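Nicotinate-nucleotide diphosphorylase (Carboxylating) (Streptococcus pyogenes GA06023, PDB 5HUO) catalyses the conversion of quinolinate and 5-phospho-alpha-D-ribose 1-diphosphate into nicotinate mononucleotide, carbon dioxide and diphosphate, a step of NAD(+) biosynthesis. Local coordinates at residues 150-155 against 274-279; 253-258 against 285-290. One frame throughout, in Å; residues are numbered along the deposited sequence.

Interaction 1. Residues 150-155 against 274-279; sequences VEALGD and IDMTTI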
loop_
_atom_site.group_PDB
_atom_site.type_symbol
_atom_site.label_atom_id
_atom_site.label_comp_id
_atom_site.label_asym_id
_atom_site.label_seq_id
_atom_site.Cartn_x
_atom_site.Cartn_y
_atom_site.Cartn_z
ATOM N N VAL A 150 1.526 -23.082 31.685
ATOM C CA VAL A 150 2.273 -24.340 31.588
ATOM C C VAL A 150 2.595 -24.874 32.986
ATOM O O VAL A 150 2.416 -26.041 33.257
ATOM C CB VAL A 150 3.571 -24.183 30.758
ATOM C CG1 VAL A 150 4.513 -25.357 30.969
ATOM C CG2 VAL A 150 3.226 -24.079 29.293
ATOM N N GLU A 151 3.118 -24.009 33.849
ATOM C CA GLU A 151 3.436 -24.394 35.195
ATOM C C GLU A 151 2.211 -24.837 35.996
ATOM O O GLU A 151 2.233 -25.854 36.634
ATOM C CB GLU A 151 4.107 -23.279 35.939
ATOM C CG GLU A 151 4.403 -23.703 37.365
ATOM C CD GLU A 151 5.618 -23.055 37.940
ATOM O OE1 GLU A 151 5.922 -21.880 37.568
ATOM O OE2 GLU A 151 6.234 -23.743 38.809
ATOM N N ALA A 152 1.169 -24.047 35.967
ATOM C CA ALA A 152 -0.087 -24.398 36.615
ATOM C C ALA A 152 -0.620 -25.783 36.224
ATOM O O ALA A 152 -1.181 -26.523 37.028
ATOM C CB ALA A 152 -1.133 -23.354 36.314
ATOM N N LEU A 153 -0.402 -26.143 34.982
ATOM C CA LEU A 153 -0.806 -27.460 34.469
ATOM C C LEU A 153 0.080 -28.541 35.066
ATOM O O LEU A 153 -0.375 -29.617 35.371
ATOM C CB LEU A 153 -0.705 -27.491 32.925
ATOM C CG LEU A 153 -0.973 -28.805 32.211
ATOM C CD1 LEU A 153 -2.336 -29.349 32.546
ATOM C CD2 LEU A 153 -0.829 -28.592 30.718
ATOM N N GLY A 154 1.370 -28.253 35.164
ATOM C CA GLY A 154 2.362 -29.205 35.678
ATOM C C GLY A 154 2.285 -30.591 35.059
ATOM O O GLY A 154 2.269 -31.584 35.751
ATOM N N ASP A 155 2.203 -30.649 33.736
ATOM C CA ASP A 155 2.332 -31.917 33.004
ATOM C C ASP A 155 2.971 -31.702 31.617
ATOM O O ASP A 155 2.319 -31.282 30.696
ATOM C CB ASP A 155 0.993 -32.632 32.926
ATOM C CG ASP A 155 1.126 -34.070 32.411
ATOM O OD1 ASP A 155 2.216 -34.466 31.959
ATOM O OD2 ASP A 155 0.129 -34.824 32.415
ATOM N N ILE A 274 -10.900 -22.716 30.140
ATOM C CA ILE A 274 -9.547 -23.079 30.553
ATOM C C ILE A 274 -8.808 -21.810 30.912
ATOM O O ILE A 274 -8.510 -20.987 30.059
ATOM C CB ILE A 274 -8.751 -23.847 29.482
ATOM C CG1 ILE A 274 -9.401 -25.218 29.221
ATOM C CG2 ILE A 274 -7.291 -23.979 29.926
ATOM C CD1 ILE A 274 -8.789 -26.036 28.109
ATOM N N ASP A 275 -8.486 -21.698 32.188
ATOM C CA ASP A 275 -7.737 -20.558 32.702
ATOM C C ASP A 275 -6.729 -21.006 33.783
ATOM O O ASP A 275 -6.557 -22.214 34.022
ATOM C CB ASP A 275 -8.713 -19.481 33.195
ATOM C CG ASP A 275 -9.400 -19.841 34.529
ATOM O OD1 ASP A 275 -8.763 -20.439 35.433
ATOM O OD2 ASP A 275 -10.577 -19.467 34.678
ATOM N N MET A 276 -6.102 -20.037 34.438
ATOM C CA MET A 276 -5.135 -20.322 35.508
ATOM C C MET A 276 -5.629 -21.288 36.592
ATOM O O MET A 276 -4.919 -22.182 37.003
ATOM C CB MET A 276 -4.702 -19.031 36.196
ATOM C CG MET A 276 -3.520 -18.390 35.530
ATOM S SD MET A 276 -2.087 -19.428 35.774
ATOM C CE MET A 276 -1.256 -18.502 37.044
ATOM N N THR A 277 -6.840 -21.058 37.076
ATOM C CA THR A 277 -7.440 -21.884 38.157
ATOM C C THR A 277 -7.820 -23.292 37.640
ATOM O O THR A 277 -7.509 -24.308 38.235
ATOM C CB THR A 277 -8.665 -21.174 38.818
ATOM O OG1 THR A 277 -9.641 -20.846 37.818
ATOM C CG2 THR A 277 -8.217 -19.897 39.528
ATOM N N THR A 278 -8.506 -23.311 36.517
ATOM C CA THR A 278 -9.013 -24.528 35.894
ATOM C C THR A 278 -7.956 -25.468 35.298
ATOM O O THR A 278 -8.097 -26.668 35.328
ATOM C CB THR A 278 -9.888 -24.108 34.723
ATOM O OG1 THR A 278 -10.782 -23.103 35.168
ATOM C CG2 THR A 278 -10.649 -25.252 34.195
ATOM N N ILE A 279 -6.902 -24.911 34.714
ATOM C CA ILE A 279 -5.987 -25.716 33.879
ATOM C C ILE A 279 -5.415 -26.973 34.595
ATOM O O ILE A 279 -5.117 -27.955 33.961
ATOM C CB ILE A 279 -4.864 -24.868 33.256
ATOM C CG1 ILE A 279 -4.134 -25.677 32.197
ATOM C CG2 ILE A 279 -3.876 -24.421 34.305
ATOM C CD1 ILE A 279 -3.412 -24.840 31.190
#

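Interaction 2. Residues 253-258 against 285-290; sequences EQIEQA and LAIDYV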
loop_
_atom_site.group_PDB
_atom_site.type_symbol
_atom_site.label_atom_id
_atom_site.label_comp_id
_atom_site.label_asym_id
_atom_site.label_seq_id
_atom_site.Cartn_x
_atom_site.Cartn_y
_atom_site.Cartn_z
ATOM N N GLU A 253 -14.814 -36.911 34.082
ATOM C CA GLU A 253 -15.379 -38.268 33.912
ATOM C C GLU A 253 -15.604 -38.528 32.412
ATOM O O GLU A 253 -15.115 -39.513 31.854
ATOM C CB GLU A 253 -16.684 -38.488 34.693
ATOM N N GLN A 254 -16.309 -37.603 31.760
ATOM C CA GLN A 254 -16.567 -37.679 30.312
ATOM C C GLN A 254 -15.226 -37.810 29.532
ATOM O O GLN A 254 -15.014 -38.731 28.717
ATOM C CB GLN A 254 -17.411 -36.472 29.858
ATOM N N ILE A 255 -14.304 -36.900 29.837
ATOM C CA ILE A 255 -12.982 -36.870 29.189
ATOM C C ILE A 255 -12.301 -38.227 29.280
ATOM O O ILE A 255 -11.831 -38.762 28.280
ATOM C CB ILE A 255 -12.056 -35.786 29.788
ATOM C CG1 ILE A 255 -12.587 -34.393 29.413
ATOM C CG2 ILE A 255 -10.632 -35.951 29.281
ATOM C CD1 ILE A 255 -11.874 -33.247 30.088
ATOM N N GLU A 256 -12.264 -38.772 30.483
ATOM C CA GLU A 256 -11.576 -40.052 30.724
ATOM C C GLU A 256 -12.169 -41.213 29.926
ATOM O O GLU A 256 -11.458 -42.067 29.408
ATOM C CB GLU A 256 -11.608 -40.411 32.201
ATOM C CG GLU A 256 -10.392 -41.187 32.650
ATOM C CD GLU A 256 -9.309 -40.309 33.222
ATOM O OE1 GLU A 256 -9.616 -39.504 34.133
ATOM O OE2 GLU A 256 -8.144 -40.446 32.808
ATOM N N GLN A 257 -13.494 -41.239 29.857
ATOM C CA GLN A 257 -14.199 -42.255 29.064
ATOM C C GLN A 257 -13.830 -42.156 27.585
ATOM O O GLN A 257 -13.490 -43.150 26.938
ATOM C CB GLN A 257 -15.703 -42.156 29.282
ATOM N N ALA A 258 -13.864 -40.931 27.075
ATOM C CA ALA A 258 -13.495 -40.653 25.660
ATOM C C ALA A 258 -12.099 -41.139 25.336
ATOM O O ALA A 258 -11.866 -41.726 24.293
ATOM C CB ALA A 258 -13.627 -39.166 25.348
ATOM N N LEU A 285 -3.866 -36.590 32.604
ATOM C CA LEU A 285 -4.689 -37.272 31.574
ATOM C C LEU A 285 -3.879 -37.608 30.330
ATOM O O LEU A 285 -2.871 -37.007 30.047
ATOM C CB LEU A 285 -5.916 -36.475 31.148
ATOM C CG LEU A 285 -6.717 -35.909 32.313
ATOM C CD1 LEU A 285 -7.951 -35.149 31.858
ATOM C CD2 LEU A 285 -7.094 -37.024 33.294
ATOM N N ALA A 286 -4.348 -38.602 29.607
ATOM C CA ALA A 286 -3.695 -39.047 28.387
ATOM C C ALA A 286 -4.382 -38.332 27.221
ATOM O O ALA A 286 -4.981 -38.934 26.336
ATOM C CB ALA A 286 -3.771 -40.562 28.228
ATOM N N ILE A 287 -4.285 -37.019 27.251
ATOM C CA ILE A 287 -4.673 -36.187 26.123
ATOM C C ILE A 287 -3.404 -35.596 25.626
ATOM O O ILE A 287 -2.418 -35.525 26.354
ATOM C CB ILE A 287 -5.669 -35.083 26.501
ATOM C CG1 ILE A 287 -5.056 -34.094 27.490
ATOM C CG2 ILE A 287 -6.902 -35.701 27.111
ATOM C CD1 ILE A 287 -5.941 -32.897 27.746
ATOM N N ASP A 288 -3.447 -35.134 24.396
ATOM C CA ASP A 288 -2.250 -34.561 23.761
ATOM C C ASP A 288 -2.020 -33.082 24.083
ATOM O O ASP A 288 -0.886 -32.669 24.310
ATOM C CB ASP A 288 -2.294 -34.784 22.275
ATOM C CG ASP A 288 -2.361 -36.275 21.931
ATOM O OD1 ASP A 288 -1.301 -36.941 22.018
ATOM O OD2 ASP A 288 -3.461 -36.745 21.560
ATOM N N TYR A 289 -3.090 -32.297 24.081
ATOM C CA TYR A 289 -2.972 -30.876 24.457
ATOM C C TYR A 289 -4.276 -30.198 24.912
ATOM O O TYR A 289 -5.352 -30.771 24.823
ATOM C CB TYR A 289 -2.378 -30.086 23.329
ATOM C CG TYR A 289 -3.219 -29.969 22.069
ATOM C CD1 TYR A 289 -3.254 -30.990 21.137
ATOM C CD2 TYR A 289 -3.858 -28.798 21.756
ATOM C CE1 TYR A 289 -3.927 -30.834 19.938
ATOM C CE2 TYR A 289 -4.543 -28.634 20.564
ATOM C CZ TYR A 289 -4.584 -29.664 19.651
ATOM O OH TYR A 289 -5.294 -29.510 18.466
ATOM N N VAL A 290 -4.121 -29.004 25.469
ATOM C CA VAL A 290 -5.222 -28.110 25.737
ATOM C C VAL A 290 -4.990 -26.779 25.061
ATOM O O VAL A 290 -3.846 -26.400 24.749
ATOM C CB VAL A 290 -5.381 -27.816 27.220
ATOM C CG1 VAL A 290 -5.628 -29.105 27.960
ATOM C CG2 VAL A 290 -4.184 -27.073 27.797
#

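Interaction 1. Residues 150-155 against 274-279
Ile279 meets the end of a helix at two neighbouring residues, Ala152 and Leu153, whose side chains its branches divide between them. The CG2 methyl lies 3.6 Å from Ala152 CB, while CG1 approaches Leu153 CB at 3.9 Å. The division follows from the first torsion: with CG1 anti to the backbone N (chi1 -169°), CG2 is left between N and the carbonyl carbon, which points the two branches at different side chains. The side chains of Leu153 and Ile279 cross at about a right angle, and Leu153 CD1 reaches past the isoleucine to its backbone, 3.4 Å from Ile279 O. The exposed Met276 adds a further touch: its chain, bent at chi2 and chi3, brings SD to 4.1 Å from Ala152 CB. In the C-terminal alpha/beta-barrel domain of this quinolinate phosphoribosyltransferase, the pairing sets the last turn of helix 122-153 against the connection between parallel strands 267-271 and 289-291. That connection is shaped by an Asx motif. Asp275 OD1 accepts the backbone N of Thr278 at 3.1 Å, the donor standing 42° out of the carboxylate plane, and its syn lone pair takes Thr277 OG1. No hydrogen bond joins the two segments directly; instead Arg283 and Gly284, farther along the connection, bond Leu153 O and the Asp155 carboxylate. Inward, Leu153 rests on Val160 of strand 159-161.

Interaction 2. Residues 253-258 against 285-290
Both carboxylate oxygens of Glu256 lie against a methyl group: OE1 and OE2 are each 3.6 Å from Leu285 CD2. The glutamate is exposed, and a bend at chi2 (94°) brings its carboxylate to the end of the leucine, the side chains meeting at an oblique angle, so that an acidic group borders one side of an otherwise apolar contact. The other methyl of Leu285 serves the buried side, CD1 lying 3.8 Å from Ile255 CG2, with the leucine and isoleucine side chains at about a right angle. Ile255 presents that methyl because CG2 is anti to its backbone N, CG1 standing beside the N (chi1 -69°). Ile287 adds a looser apolar touch, its CG2 4.3 Å from Ile255 CG2. Between the two partners from the loop, Ala286 forms the centre of an inverse gamma turn, closed by a weak bond from Ile287 N to Leu285 O, and both partners send their side chains from the backbone toward the helix. Helix 252-262 is the crossover of a beta-alpha-beta unit, leading from strand 244-248 to its parallel neighbour 267-271; the contact brings this connecting helix against the approach to the next strand, 289-291. Cys270 touches both Ile255 and Ile287. Just before the strand, Asp288 forms a salt bridge with Arg267 and accepts from Ile268 N, and within it Tyr289 meets the ring of Phe220 of a second subunit.

Overall arrangement
The connection between strands 267-271 and 289-291 supplies one side of both contacts. Interaction 1 uses the early part of that connection and the end of helix 122-153; interaction 2 uses its late part and the crossover helix 252-262. Their centres are about 15 Å apart, yet they touch where Ile274 and Ile279 pack on Val290. Each is partly buried, grading from a hydrophobic interior to an exposed side, and neither has a hydrogen bond between its segments. The exposed sides differ in chemistry: a thioether in 150-155/274-279, a carboxylate in 253-258/285-290. A second subunit reaches segment 285-290 at Asp288 and Tyr289, away from the residues that meet the helix, whereas no other chain of the assembly touches the segments of interaction 1.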